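Local coordinates for protein trichothecene 15-O-acetyltransferase TRI3 (Fusarium sporotrichioides, PDB 3FOT) that acetylates the 15-hydroxyl of trichothecene intermediates with coenzyme A as acetyl carrier, a step in the biosynthesis of T-2 toxin, at residues R27-C33 with P103-E109; E88-C92 with N352-M356; K294-L300 with L515-L519; A312-L316 with A385-C390. All coordinates share one frame; numbering follows the deposited sequence.

In the fold
Contacts 1 and 2 lie together on one side of the chain's centre, contacts 3 and 4 on the other, with about 36 to 47 Å between centres across the divide. Contact 1 is a partly buried strand pairing run by backbone hydrogen bonds, and Y108 and R31 from its buried face touch P90 and A355 of contact 2, a buried meeting of two loops through stacked rings. Contact 4 is a fully buried, apolar helix crossing. Contact 3, nearer the surface, ties the backbone of the C-terminal tail with arginine hydrogen bonds and adds a phenylalanine; F517 also touches L386, and L300 touches C390, from the helix of contact 4.

Contact 1. Residues R27-C33 with P103-E109; sequences RQVQRRC and PAIITYE
The two central strands of a small four-stranded antiparallel sheet pair here, Q28-R32 against I105-E109. V29 and Y108 form one hydrogen-bonded pair, each N 2.8 Å from the other's O, and R31 with I106 forms the next; past the strand, C33 N reaches A104 O at 3.0 Å. Q28, Q30 and R32 share a face with I105, T107 and E109. There the R32 chain, bent at chi2 (73°) and chi3 (54°), folds back so that NH1 donates to P103 O at 2.9 Å, nearly in the guanidinium plane, while I105 CG1 sits over the centre of one guanidinium face. D99 takes the other end of this group in a salt bridge. On the buried face V29, R31, I106 and Y108 line up. R31 runs alongside I106, whose CD1 lies over the rim of the guanidinium, 3.4 Å from NH1, and E37 forms a salt bridge with the same NH1. C33 SG rests 3.9 Å from A104 CB. Backbone bonds thus set the register, while R31 and R32 each lay a guanidinium face against an isoleucine and keep N-H groups for oxygen partners, so the buried charge of R31 is probably balanced by E37.

Contact 2. Residues E88-C92 with N352-M356; sequences EHPEC and NFYAM
H89 leaves helical geometry directly after helix 71-88, and the chain then makes a short 3-10 turn through P90, E91 and C92. Facing it, N352-M356 is an irregular loop between helix 347-350 and strand 358-365. The backbones stay apart: the nearest CA atoms, those of E91 and A355, are 7.0 Å from each other, so side chains span the gap. H89 and Y354 both point their CB toward the opposite segment and stack face to face, ring centroids 3.6 Å apart and planes 21° from parallel. H89 ND1 lies over the rim of the tyrosine ring, while the far side of the imidazole, with NE2 and CD2, follows the tyrosine ring toward CZ and the hydroxyl. N352 comes from another direction. Its CG is anti to the backbone N (chi1 -168°), and OD1 meets the edge of the imidazole 3.3 Å from CE1, with the amide turned 73° from the ring plane. E91, its chain bent at chi2, brings OE1 to 4.0 Å from Y354 CB, and its carboxylate is not far from parallel to the tyrosine ring. The polar ends are held from outside the pair: Y354 OH hydrogen-bonds to D200, and E91 OE2 receives the backbone N-H of S230. S230 OG also bonds Y354 N, so one serine ties both loops. The contact therefore joins the loops by ring stacking; D200 holds the phenol end of the ring and S230 the backbone and the neighbouring carboxylate, which is consistent with a restrained rotation of Y354 against H89.

Contact 3. Residues K294-L300 with L515-L519; sequences KAVKTRL and LAFRL
The R299 chain and the F517 side chain run antiparallel, the arginine lying over one face of the phenyl ring. R299 CD is 3.7 Å from the ring centroid and 15° off the ring normal, a CH-pi contact; the guanidinium, turned 65° from the ring plane, passes beyond it to the backbone. There NE donates to F517 O at 2.8 Å in an almost straight bond (171°) in the guanidinium plane. NH2 bonds R518 O at 3.1 Å, coming from above that carbonyl's plane, and makes a weak second bond to F517 O. L519 covers a guanidinium face, CD2 over its centre and 3.6 Å from CZ. The extended run of R299 from CG to NE carries it this far. These bonds tie the C-terminal tail, just beyond helix 500-516, to the end of helix 286-299. The tail also lies against helix 379-401, where K379 NZ bonds R518 O as well. The edge of the F517 ring faces V296, whose CA lies near the ring plane. Separately, L300 CD1 makes an apolar contact with F517 CZ at 3.8 Å. A295 CB touches both tail side chains, 4.0 Å from both F517 CD2 and L519 CG, while L519 CD1 spreads over T298 and the K294 chain.

Contact 4. Residues A312-L316 with A385-C390; sequences AAIVL and ALESAC
Alanine against alanine sets the closeness of these two helix faces: A312 CB and A389 CB touch at 3.8 Å, and C390 SG lies equally near A312 CB. The CA atoms of A312 and A389, the closest CA pair of the two segments, stand 5.3 Å apart. Leucine contacts fill in on one flank. L316 lies aslant against L386, with L316 CD2 3.6 Å from L386 CG and also against L386 CD2. The same L316 methyl meets A385 CB at 3.9 Å, so one methyl packs against two successive residues of the opposite helix. In turn L386 CD2 reaches across to A312 CB and to the backbone N of A313, its chi1 of -71° setting CG anti to the carbonyl carbon. The two elements are helices 306-321 and 379-401, packed with their short segments' axes 9.3 Å apart and N-to-C directions 118° from parallel. No hydrogen bond crosses the joint; backbone N and O atoms take part only as packing surface, and the backbone bonds stay inside each helix, as between L316 N and A312 O. Helix 500-516 closes in beside them, its F513 touching both A313 and L316, while L309 of helix 306-321 packs on L386 and C390.

Contact 1. Residues R27-C33 with P103-E109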
loop_
_atom_site.group_PDB
_atom_site.type_symbol
_atom_site.label_atom_id
_atom_site.label_comp_id
_atom_site.label_asym_id
_atom_site.label_seq_id
_atom_site.Cartn_x
_atom_site.Cartn_y
_atom_site.Cartn_z
ATOM N N ARG A 27 -11.176 23.844 -15.486
ATOM C CA ARG A 27 -9.880 23.134 -15.539
ATOM C C ARG A 27 -9.323 22.721 -14.168
ATOM O O ARG A 27 -8.439 21.866 -14.105
ATOM C CB ARG A 27 -8.833 23.940 -16.331
ATOM C CG ARG A 27 -9.218 24.140 -17.814
ATOM C CD ARG A 27 -8.166 24.977 -18.556
ATOM N NE ARG A 27 -6.918 24.230 -18.699
ATOM C CZ ARG A 27 -6.656 23.323 -19.645
ATOM N NH1 ARG A 27 -7.549 23.009 -20.589
ATOM N NH2 ARG A 27 -5.476 22.723 -19.650
ATOM N N GLN A 28 -9.833 23.322 -13.086
ATOM C CA GLN A 28 -9.454 22.926 -11.720
ATOM C C GLN A 28 -10.665 22.407 -10.939
ATOM O O GLN A 28 -11.719 23.047 -10.918
ATOM C CB GLN A 28 -8.816 24.089 -10.945
ATOM C CG GLN A 28 -8.178 23.654 -9.614
ATOM C CD GLN A 28 -7.529 24.814 -8.843
ATOM O OE1 GLN A 28 -8.212 25.566 -8.158
ATOM N NE2 GLN A 28 -6.205 24.928 -8.929
ATOM N N VAL A 29 -10.502 21.242 -10.308
ATOM C CA VAL A 29 -11.564 20.654 -9.470
ATOM C C VAL A 29 -10.942 20.305 -8.117
ATOM O O VAL A 29 -9.728 20.062 -8.032
ATOM C CB VAL A 29 -12.243 19.400 -10.099
ATOM C CG1 VAL A 29 -13.151 19.790 -11.273
ATOM C CG2 VAL A 29 -11.209 18.339 -10.553
ATOM N N GLN A 30 -11.758 20.305 -7.066
ATOM C CA GLN A 30 -11.283 19.921 -5.763
ATOM C C GLN A 30 -12.327 19.088 -5.027
ATOM O O GLN A 30 -13.529 19.153 -5.338
ATOM C CB GLN A 30 -10.859 21.135 -4.932
ATOM C CG GLN A 30 -12.004 22.008 -4.433
ATOM C CD GLN A 30 -11.511 23.237 -3.657
ATOM O OE1 GLN A 30 -10.337 23.602 -3.706
ATOM N NE2 GLN A 30 -12.426 23.875 -2.955
ATOM N N ARG A 31 -11.865 18.298 -4.071
ATOM C CA ARG A 31 -12.798 17.607 -3.171
ATOM C C ARG A 31 -12.234 17.461 -1.772
ATOM O O ARG A 31 -11.004 17.333 -1.583
ATOM C CB ARG A 31 -13.228 16.247 -3.731
ATOM C CG ARG A 31 -12.125 15.207 -3.733
ATOM C CD ARG A 31 -12.608 13.895 -4.377
ATOM N NE ARG A 31 -11.493 12.944 -4.494
ATOM C CZ ARG A 31 -11.081 12.140 -3.508
ATOM N NH1 ARG A 31 -10.059 11.313 -3.718
ATOM N NH2 ARG A 31 -11.671 12.184 -2.307
ATOM N N ARG A 32 -13.136 17.486 -0.786
ATOM C CA ARG A 32 -12.765 17.160 0.586
ATOM C C ARG A 32 -12.521 15.654 0.668
ATOM O O ARG A 32 -13.348 14.859 0.228
ATOM C CB ARG A 32 -13.850 17.597 1.572
ATOM C CG ARG A 32 -13.497 17.351 3.033
ATOM C CD ARG A 32 -12.443 18.310 3.566
ATOM N NE ARG A 32 -12.823 19.715 3.364
ATOM C CZ ARG A 32 -12.193 20.753 3.902
ATOM N NH1 ARG A 32 -11.122 20.589 4.681
ATOM N NH2 ARG A 32 -12.643 21.975 3.654
ATOM N N CYS A 33 -11.373 15.260 1.216
ATOM C CA CYS A 33 -11.045 13.844 1.270
ATOM C C CYS A 33 -11.927 13.137 2.312
ATOM O O CYS A 33 -12.583 13.808 3.139
ATOM C CB CYS A 33 -9.541 13.645 1.528
ATOM S SG CYS A 33 -9.049 13.679 3.251
ATOM N N PRO A 103 -9.877 16.791 7.711
ATOM C CA PRO A 103 -9.704 16.241 6.364
ATOM C C PRO A 103 -9.018 17.176 5.362
ATOM O O PRO A 103 -9.353 18.368 5.237
ATOM C CB PRO A 103 -11.126 15.833 5.937
ATOM C CG PRO A 103 -12.042 16.613 6.854
ATOM C CD PRO A 103 -11.310 16.899 8.088
ATOM N N ALA A 104 -7.998 16.615 4.717
ATOM C CA ALA A 104 -7.271 17.272 3.637
ATOM C C ALA A 104 -8.176 17.601 2.461
ATOM O O ALA A 104 -9.244 17.006 2.284
ATOM C CB ALA A 104 -6.164 16.353 3.150
ATOM N N ILE A 105 -7.715 18.527 1.619
ATOM C CA ILE A 105 -8.432 18.851 0.393
ATOM C C ILE A 105 -7.594 18.374 -0.790
ATOM O O ILE A 105 -6.410 18.625 -0.849
ATOM C CB ILE A 105 -8.694 20.371 0.276
ATOM C CG1 ILE A 105 -9.514 20.868 1.475
ATOM C CG2 ILE A 105 -9.367 20.713 -1.073
ATOM C CD1 ILE A 105 -9.427 22.414 1.658
ATOM N N ILE A 106 -8.219 17.643 -1.695
ATOM C CA ILE A 106 -7.511 17.115 -2.862
ATOM C C ILE A 106 -7.886 17.940 -4.083
ATOM O O ILE A 106 -9.073 18.087 -4.413
ATOM C CB ILE A 106 -7.882 15.627 -3.136
ATOM C CG1 ILE A 106 -7.364 14.749 -1.983
ATOM C CG2 ILE A 106 -7.357 15.162 -4.521
ATOM C CD1 ILE A 106 -7.864 13.304 -1.965
ATOM N N THR A 107 -6.875 18.456 -4.772
ATOM C CA THR A 107 -7.144 19.295 -5.947
ATOM C C THR A 107 -6.535 18.662 -7.201
ATOM O O THR A 107 -5.441 18.097 -7.132
ATOM C CB THR A 107 -6.584 20.708 -5.719
ATOM O OG1 THR A 107 -7.298 21.330 -4.640
ATOM C CG2 THR A 107 -6.723 21.571 -6.969
ATOM N N TYR A 108 -7.249 18.748 -8.325
ATOM C CA TYR A 108 -6.660 18.431 -9.616
ATOM C C TYR A 108 -6.830 19.611 -10.579
ATOM O O TYR A 108 -7.934 20.167 -10.694
ATOM C CB TYR A 108 -7.255 17.161 -10.260
ATOM C CG TYR A 108 -6.558 16.906 -11.578
ATOM C CD1 TYR A 108 -5.256 16.392 -11.590
ATOM C CD2 TYR A 108 -7.153 17.274 -12.798
ATOM C CE1 TYR A 108 -4.554 16.222 -12.776
ATOM C CE2 TYR A 108 -6.462 17.100 -14.011
ATOM C CZ TYR A 108 -5.161 16.572 -13.978
ATOM O OH TYR A 108 -4.464 16.401 -15.148
ATOM N N GLU A 109 -5.755 19.971 -11.273
ATOM C CA GLU A 109 -5.838 21.000 -12.318
ATOM C C GLU A 109 -5.169 20.495 -13.601
ATOM O O GLU A 109 -4.038 20.004 -13.575
ATOM C CB GLU A 109 -5.207 22.310 -11.837
ATOM C CG GLU A 109 -5.206 23.442 -12.875
ATOM C CD GLU A 109 -4.485 24.695 -12.393
ATOM O OE1 GLU A 109 -3.618 24.619 -11.488
ATOM O OE2 GLU A 109 -4.792 25.774 -12.934
HETATM O O HOH W 1 -4.934 24.934 -16.252
#

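Contact 2. Residues E88-C92 with N352-M356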
loop_
_atom_site.group_PDB
_atom_site.type_symbol
_atom_site.label_atom_id
_atom_site.label_comp_id
_atom_site.label_asym_id
_atom_site.label_seq_id
_atom_site.Cartn_x
_atom_site.Cartn_y
_atom_site.Cartn_z
ATOM N N GLU A 88 -4.684 9.019 -18.552
ATOM C CA GLU A 88 -5.514 7.894 -18.142
ATOM C C GLU A 88 -5.991 8.003 -16.691
ATOM O O GLU A 88 -7.160 7.687 -16.386
ATOM C CB GLU A 88 -4.727 6.598 -18.280
ATOM C CG GLU A 88 -4.366 6.212 -19.719
ATOM C CD GLU A 88 -3.895 4.761 -19.816
ATOM O OE1 GLU A 88 -3.855 4.055 -18.780
ATOM O OE2 GLU A 88 -3.612 4.302 -20.942
ATOM N N HIS A 89 -5.078 8.403 -15.807
ATOM C CA HIS A 89 -5.290 8.360 -14.352
ATOM C C HIS A 89 -4.660 9.581 -13.679
ATOM O O HIS A 89 -3.545 9.531 -13.168
ATOM C CB HIS A 89 -4.788 7.032 -13.777
ATOM C CG HIS A 89 -5.459 5.855 -14.408
ATOM N ND1 HIS A 89 -6.818 5.651 -14.312
ATOM C CD2 HIS A 89 -4.985 4.870 -15.203
ATOM C CE1 HIS A 89 -7.149 4.571 -14.994
ATOM N NE2 HIS A 89 -6.054 4.078 -15.544
ATOM N N PRO A 90 -5.381 10.705 -13.713
ATOM C CA PRO A 90 -4.809 11.967 -13.211
ATOM C C PRO A 90 -4.554 12.068 -11.708
ATOM O O PRO A 90 -4.050 13.106 -11.257
ATOM C CB PRO A 90 -5.805 13.050 -13.666
ATOM C CG PRO A 90 -6.916 12.322 -14.406
ATOM C CD PRO A 90 -6.731 10.845 -14.293
ATOM N N GLU A 91 -4.845 11.015 -10.944
ATOM C CA GLU A 91 -4.464 10.974 -9.551
ATOM C C GLU A 91 -2.970 11.247 -9.373
ATOM O O GLU A 91 -2.569 11.782 -8.358
ATOM C CB GLU A 91 -4.773 9.599 -8.965
ATOM C CG GLU A 91 -6.255 9.409 -8.636
ATOM C CD GLU A 91 -7.128 9.067 -9.815
ATOM O OE1 GLU A 91 -6.632 8.795 -10.942
ATOM O OE2 GLU A 91 -8.344 9.040 -9.586
ATOM N N CYS A 92 -2.167 10.876 -10.374
ATOM C CA CYS A 92 -0.706 11.051 -10.321
ATOM C C CYS A 92 -0.241 12.523 -10.293
ATOM O O CYS A 92 0.947 12.792 -10.037
ATOM C CB CYS A 92 -0.045 10.302 -11.485
ATOM S SG CYS A 92 -0.449 11.024 -13.100
ATOM N N ASN A 352 -11.475 -0.325 -12.097
ATOM C CA ASN A 352 -10.686 0.784 -12.643
ATOM C C ASN A 352 -10.599 1.986 -11.671
ATOM O O ASN A 352 -10.742 3.122 -12.091
ATOM C CB ASN A 352 -11.305 1.213 -13.996
ATOM C CG ASN A 352 -10.402 2.152 -14.797
ATOM O OD1 ASN A 352 -9.168 2.025 -14.783
ATOM N ND2 ASN A 352 -11.019 3.086 -15.514
ATOM N N PHE A 353 -10.361 1.720 -10.382
ATOM C CA PHE A 353 -10.458 2.728 -9.325
ATOM C C PHE A 353 -9.090 2.892 -8.688
ATOM O O PHE A 353 -8.554 1.937 -8.121
ATOM C CB PHE A 353 -11.477 2.325 -8.241
ATOM C CG PHE A 353 -11.928 3.488 -7.375
ATOM C CD1 PHE A 353 -13.028 4.272 -7.755
ATOM C CD2 PHE A 353 -11.242 3.822 -6.212
ATOM C CE1 PHE A 353 -13.442 5.346 -6.968
ATOM C CE2 PHE A 353 -11.670 4.894 -5.403
ATOM C CZ PHE A 353 -12.755 5.664 -5.800
ATOM N N TYR A 354 -8.525 4.089 -8.807
ATOM C CA TYR A 354 -7.130 4.332 -8.405
ATOM C C TYR A 354 -6.980 5.094 -7.099
ATOM O O TYR A 354 -5.948 4.985 -6.433
ATOM C CB TYR A 354 -6.380 5.080 -9.530
ATOM C CG TYR A 354 -6.019 4.173 -10.684
ATOM C CD1 TYR A 354 -7.014 3.622 -11.500
ATOM C CD2 TYR A 354 -4.692 3.843 -10.944
ATOM C CE1 TYR A 354 -6.700 2.774 -12.534
ATOM C CE2 TYR A 354 -4.352 3.005 -12.012
ATOM C CZ TYR A 354 -5.366 2.470 -12.800
ATOM O OH TYR A 354 -5.064 1.632 -13.844
ATOM N N ALA A 355 -7.989 5.882 -6.731
ATOM C CA ALA A 355 -7.957 6.579 -5.435
ATOM C C ALA A 355 -8.137 5.555 -4.297
ATOM O O ALA A 355 -8.444 4.385 -4.560
ATOM C CB ALA A 355 -9.050 7.669 -5.379
ATOM N N MET A 356 -7.927 5.993 -3.056
ATOM C CA MET A 356 -8.124 5.147 -1.877
ATOM C C MET A 356 -9.504 4.523 -1.929
ATOM O O MET A 356 -10.487 5.221 -2.134
ATOM C CB MET A 356 -8.036 6.000 -0.612
ATOM C CG MET A 356 -8.166 5.249 0.666
ATOM S SD MET A 356 -6.562 4.758 1.316
ATOM C CE MET A 356 -5.784 6.345 1.631
#

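Contact 3. Residues K294-L300 with L515-L519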
loop_
_atom_site.group_PDB
_atom_site.type_symbol
_atom_site.label_atom_id
_atom_site.label_comp_id
_atom_site.label_asym_id
_atom_site.label_seq_id
_atom_site.Cartn_x
_atom_site.Cartn_y
_atom_site.Cartn_z
ATOM N N LYS A 294 -0.316 -24.784 -0.839
ATOM C CA LYS A 294 -0.880 -26.141 -0.952
ATOM C C LYS A 294 -1.394 -26.646 0.407
ATOM O O LYS A 294 -2.479 -27.262 0.500
ATOM C CB LYS A 294 0.163 -27.117 -1.514
ATOM C CG LYS A 294 -0.408 -28.527 -1.710
ATOM C CD LYS A 294 0.638 -29.490 -2.263
ATOM C CE LYS A 294 1.667 -29.907 -1.203
ATOM N NZ LYS A 294 2.689 -30.788 -1.834
ATOM N N ALA A 295 -0.616 -26.389 1.459
ATOM C CA ALA A 295 -0.991 -26.851 2.803
ATOM C C ALA A 295 -2.261 -26.152 3.289
ATOM O O ALA A 295 -3.117 -26.779 3.929
ATOM C CB ALA A 295 0.167 -26.660 3.796
ATOM N N VAL A 296 -2.399 -24.859 2.986
ATOM C CA VAL A 296 -3.646 -24.144 3.292
ATOM C C VAL A 296 -4.847 -24.786 2.565
ATOM O O VAL A 296 -5.881 -25.064 3.172
ATOM C CB VAL A 296 -3.544 -22.618 3.001
ATOM C CG1 VAL A 296 -4.897 -21.927 3.193
ATOM C CG2 VAL A 296 -2.504 -21.943 3.909
ATOM N N LYS A 297 -4.704 -25.031 1.271
ATOM C CA LYS A 297 -5.795 -25.607 0.493
ATOM C C LYS A 297 -6.196 -26.982 1.037
ATOM O O LYS A 297 -7.394 -27.285 1.165
ATOM C CB LYS A 297 -5.386 -25.707 -0.974
ATOM C CG LYS A 297 -6.448 -26.331 -1.867
ATOM C CD LYS A 297 -6.109 -26.130 -3.354
ATOM C CE LYS A 297 -5.073 -27.140 -3.837
ATOM N N THR A 298 -5.195 -27.789 1.367
ATOM C CA THR A 298 -5.390 -29.176 1.797
ATOM C C THR A 298 -5.928 -29.218 3.219
ATOM O O THR A 298 -6.902 -29.923 3.499
ATOM C CB THR A 298 -4.073 -29.952 1.697
ATOM O OG1 THR A 298 -3.678 -30.051 0.311
ATOM C CG2 THR A 298 -4.173 -31.349 2.322
ATOM N N ARG A 299 -5.294 -28.469 4.119
ATOM C CA ARG A 299 -5.650 -28.566 5.537
ATOM C C ARG A 299 -6.949 -27.834 5.803
ATOM O O ARG A 299 -7.755 -28.285 6.627
ATOM C CB ARG A 299 -4.550 -28.034 6.457
ATOM C CG ARG A 299 -3.233 -28.780 6.415
ATOM C CD ARG A 299 -2.330 -28.274 7.543
ATOM N NE ARG A 299 -0.963 -28.782 7.522
ATOM C CZ ARG A 299 -0.598 -30.015 7.862
ATOM N NH1 ARG A 299 -1.510 -30.923 8.229
ATOM N NH2 ARG A 299 0.682 -30.354 7.799
ATOM N N LEU A 300 -7.177 -26.745 5.083
ATOM C CA LEU A 300 -8.244 -25.811 5.449
ATOM C C LEU A 300 -9.305 -25.655 4.379
ATOM O O LEU A 300 -10.486 -25.488 4.692
ATOM C CB LEU A 300 -7.663 -24.453 5.833
ATOM C CG LEU A 300 -6.835 -24.396 7.123
ATOM C CD1 LEU A 300 -6.150 -23.051 7.258
ATOM C CD2 LEU A 300 -7.713 -24.662 8.341
ATOM N N LEU A 515 6.017 -22.059 7.988
ATOM C CA LEU A 515 6.692 -23.197 7.385
ATOM C C LEU A 515 6.270 -24.493 8.055
ATOM O O LEU A 515 6.166 -25.544 7.406
ATOM C CB LEU A 515 8.215 -23.010 7.418
ATOM C CG LEU A 515 8.721 -21.941 6.443
ATOM C CD1 LEU A 515 10.189 -21.637 6.759
ATOM C CD2 LEU A 515 8.523 -22.377 4.965
ATOM N N ALA A 516 5.971 -24.395 9.342
ATOM C CA ALA A 516 5.525 -25.551 10.115
ATOM C C ALA A 516 4.181 -26.096 9.636
ATOM O O ALA A 516 3.831 -27.229 9.929
ATOM C CB ALA A 516 5.485 -25.201 11.636
ATOM N N PHE A 517 3.432 -25.291 8.893
ATOM C CA PHE A 517 2.115 -25.692 8.427
ATOM C C PHE A 517 2.218 -26.608 7.215
ATOM O O PHE A 517 1.221 -27.226 6.828
ATOM C CB PHE A 517 1.316 -24.449 8.036
ATOM C CG PHE A 517 -0.154 -24.610 8.116
ATOM C CD1 PHE A 517 -0.767 -24.823 9.355
ATOM C CD2 PHE A 517 -0.956 -24.465 6.975
ATOM C CE1 PHE A 517 -2.157 -24.919 9.456
ATOM C CE2 PHE A 517 -2.343 -24.551 7.058
ATOM C CZ PHE A 517 -2.957 -24.780 8.317
ATOM N N ARG A 518 3.406 -26.676 6.603
ATOM C CA ARG A 518 3.592 -27.431 5.364
ATOM C C ARG A 518 3.222 -28.891 5.588
ATOM O O ARG A 518 3.370 -29.416 6.697
ATOM C CB ARG A 518 5.027 -27.309 4.839
ATOM C CG ARG A 518 5.325 -25.954 4.234
ATOM C CD ARG A 518 6.768 -25.889 3.816
ATOM N NE ARG A 518 7.635 -25.969 4.991
ATOM C CZ ARG A 518 8.962 -26.040 4.947
ATOM N NH1 ARG A 518 9.592 -26.049 3.781
ATOM N NH2 ARG A 518 9.660 -26.117 6.068
ATOM N N LEU A 519 2.701 -29.522 4.544
ATOM C CA LEU A 519 2.338 -30.927 4.624
ATOM C C LEU A 519 3.575 -31.787 4.766
ATOM O O LEU A 519 4.640 -31.461 4.225
ATOM C CB LEU A 519 1.546 -31.332 3.380
ATOM C CG LEU A 519 0.237 -30.585 3.191
ATOM C CD1 LEU A 519 -0.373 -30.974 1.846
ATOM C CD2 LEU A 519 -0.692 -30.893 4.341
ATOM O OXT LEU A 519 3.526 -32.840 5.416
#

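Contact 4. Residues A312-L316 with A385-C390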
loop_
_atom_site.group_PDB
_atom_site.type_symbol
_atom_site.label_atom_id
_atom_site.label_comp_id
_atom_site.label_asym_id
_atom_site.label_seq_id
_atom_site.Cartn_x
_atom_site.Cartn_y
_atom_site.Cartn_z
ATOM N N ALA A 312 -2.513 -15.846 11.467
ATOM C CA ALA A 312 -2.415 -16.871 12.498
ATOM C C ALA A 312 -0.987 -16.944 13.089
ATOM O O ALA A 312 -0.798 -16.979 14.317
ATOM C CB ALA A 312 -2.833 -18.219 11.911
ATOM N N ALA A 313 0.011 -16.959 12.205
ATOM C CA ALA A 313 1.403 -17.094 12.603
ATOM C C ALA A 313 1.877 -15.858 13.393
ATOM O O ALA A 313 2.655 -15.965 14.364
ATOM C CB ALA A 313 2.267 -17.330 11.355
ATOM N N ILE A 314 1.366 -14.696 12.989
ATOM C CA ILE A 314 1.605 -13.444 13.712
ATOM C C ILE A 314 1.174 -13.562 15.174
ATOM O O ILE A 314 1.913 -13.179 16.094
ATOM C CB ILE A 314 0.917 -12.259 12.990
ATOM C CG1 ILE A 314 1.742 -11.943 11.727
ATOM C CG2 ILE A 314 0.758 -11.038 13.913
ATOM C CD1 ILE A 314 1.020 -11.024 10.707
ATOM N N VAL A 315 -0.032 -14.095 15.360
ATOM C CA VAL A 315 -0.610 -14.296 16.699
ATOM C C VAL A 315 0.162 -15.334 17.499
ATOM O O VAL A 315 0.555 -15.065 18.645
ATOM C CB VAL A 315 -2.122 -14.575 16.604
ATOM C CG1 VAL A 315 -2.697 -14.999 17.956
ATOM C CG2 VAL A 315 -2.811 -13.287 16.150
ATOM N N LEU A 316 0.468 -16.480 16.887
ATOM C CA LEU A 316 1.277 -17.498 17.596
ATOM C C LEU A 316 2.661 -16.969 17.968
ATOM O O LEU A 316 3.167 -17.246 19.069
ATOM C CB LEU A 316 1.406 -18.804 16.783
ATOM C CG LEU A 316 0.334 -19.891 17.072
ATOM C CD1 LEU A 316 -1.080 -19.389 16.891
ATOM C CD2 LEU A 316 0.547 -21.121 16.194
ATOM N N ALA A 385 -2.975 -25.570 16.263
ATOM C CA ALA A 385 -3.060 -24.203 16.773
ATOM C C ALA A 385 -3.232 -23.220 15.598
ATOM O O ALA A 385 -4.107 -22.334 15.630
ATOM C CB ALA A 385 -1.811 -23.864 17.599
ATOM N N LEU A 386 -2.409 -23.378 14.561
ATOM C CA LEU A 386 -2.543 -22.521 13.374
ATOM C C LEU A 386 -3.906 -22.671 12.721
ATOM O O LEU A 386 -4.514 -21.667 12.343
ATOM C CB LEU A 386 -1.419 -22.811 12.369
ATOM C CG LEU A 386 -0.051 -22.324 12.821
ATOM C CD1 LEU A 386 1.023 -23.119 12.071
ATOM C CD2 LEU A 386 0.107 -20.797 12.569
ATOM N N GLU A 387 -4.383 -23.911 12.590
ATOM C CA GLU A 387 -5.708 -24.170 12.010
ATOM C C GLU A 387 -6.811 -23.484 12.821
ATOM O O GLU A 387 -7.706 -22.852 12.254
ATOM C CB GLU A 387 -5.976 -25.676 11.888
ATOM C CG GLU A 387 -5.173 -26.344 10.785
ATOM C CD GLU A 387 -5.622 -27.752 10.473
ATOM O OE1 GLU A 387 -4.829 -28.505 9.883
ATOM O OE2 GLU A 387 -6.776 -28.100 10.778
ATOM N N SER A 388 -6.740 -23.597 14.143
ATOM C CA SER A 388 -7.743 -22.978 15.042
ATOM C C SER A 388 -7.777 -21.472 14.821
ATOM O O SER A 388 -8.844 -20.857 14.652
ATOM C CB SER A 388 -7.355 -23.263 16.503
ATOM O OG SER A 388 -8.267 -22.680 17.420
ATOM N N ALA A 389 -6.588 -20.870 14.845
ATOM C CA ALA A 389 -6.468 -19.434 14.651
ATOM C C ALA A 389 -7.006 -19.010 13.278
ATOM O O ALA A 389 -7.776 -18.052 13.197
ATOM C CB ALA A 389 -5.056 -18.993 14.842
ATOM N N CYS A 390 -6.628 -19.731 12.217
ATOM C CA CYS A 390 -7.165 -19.443 10.864
ATOM C C CYS A 390 -8.686 -19.479 10.811
ATOM O O CYS A 390 -9.296 -18.643 10.166
ATOM C CB CYS A 390 -6.640 -20.416 9.819
ATOM S SG CYS A 390 -4.890 -20.201 9.414
#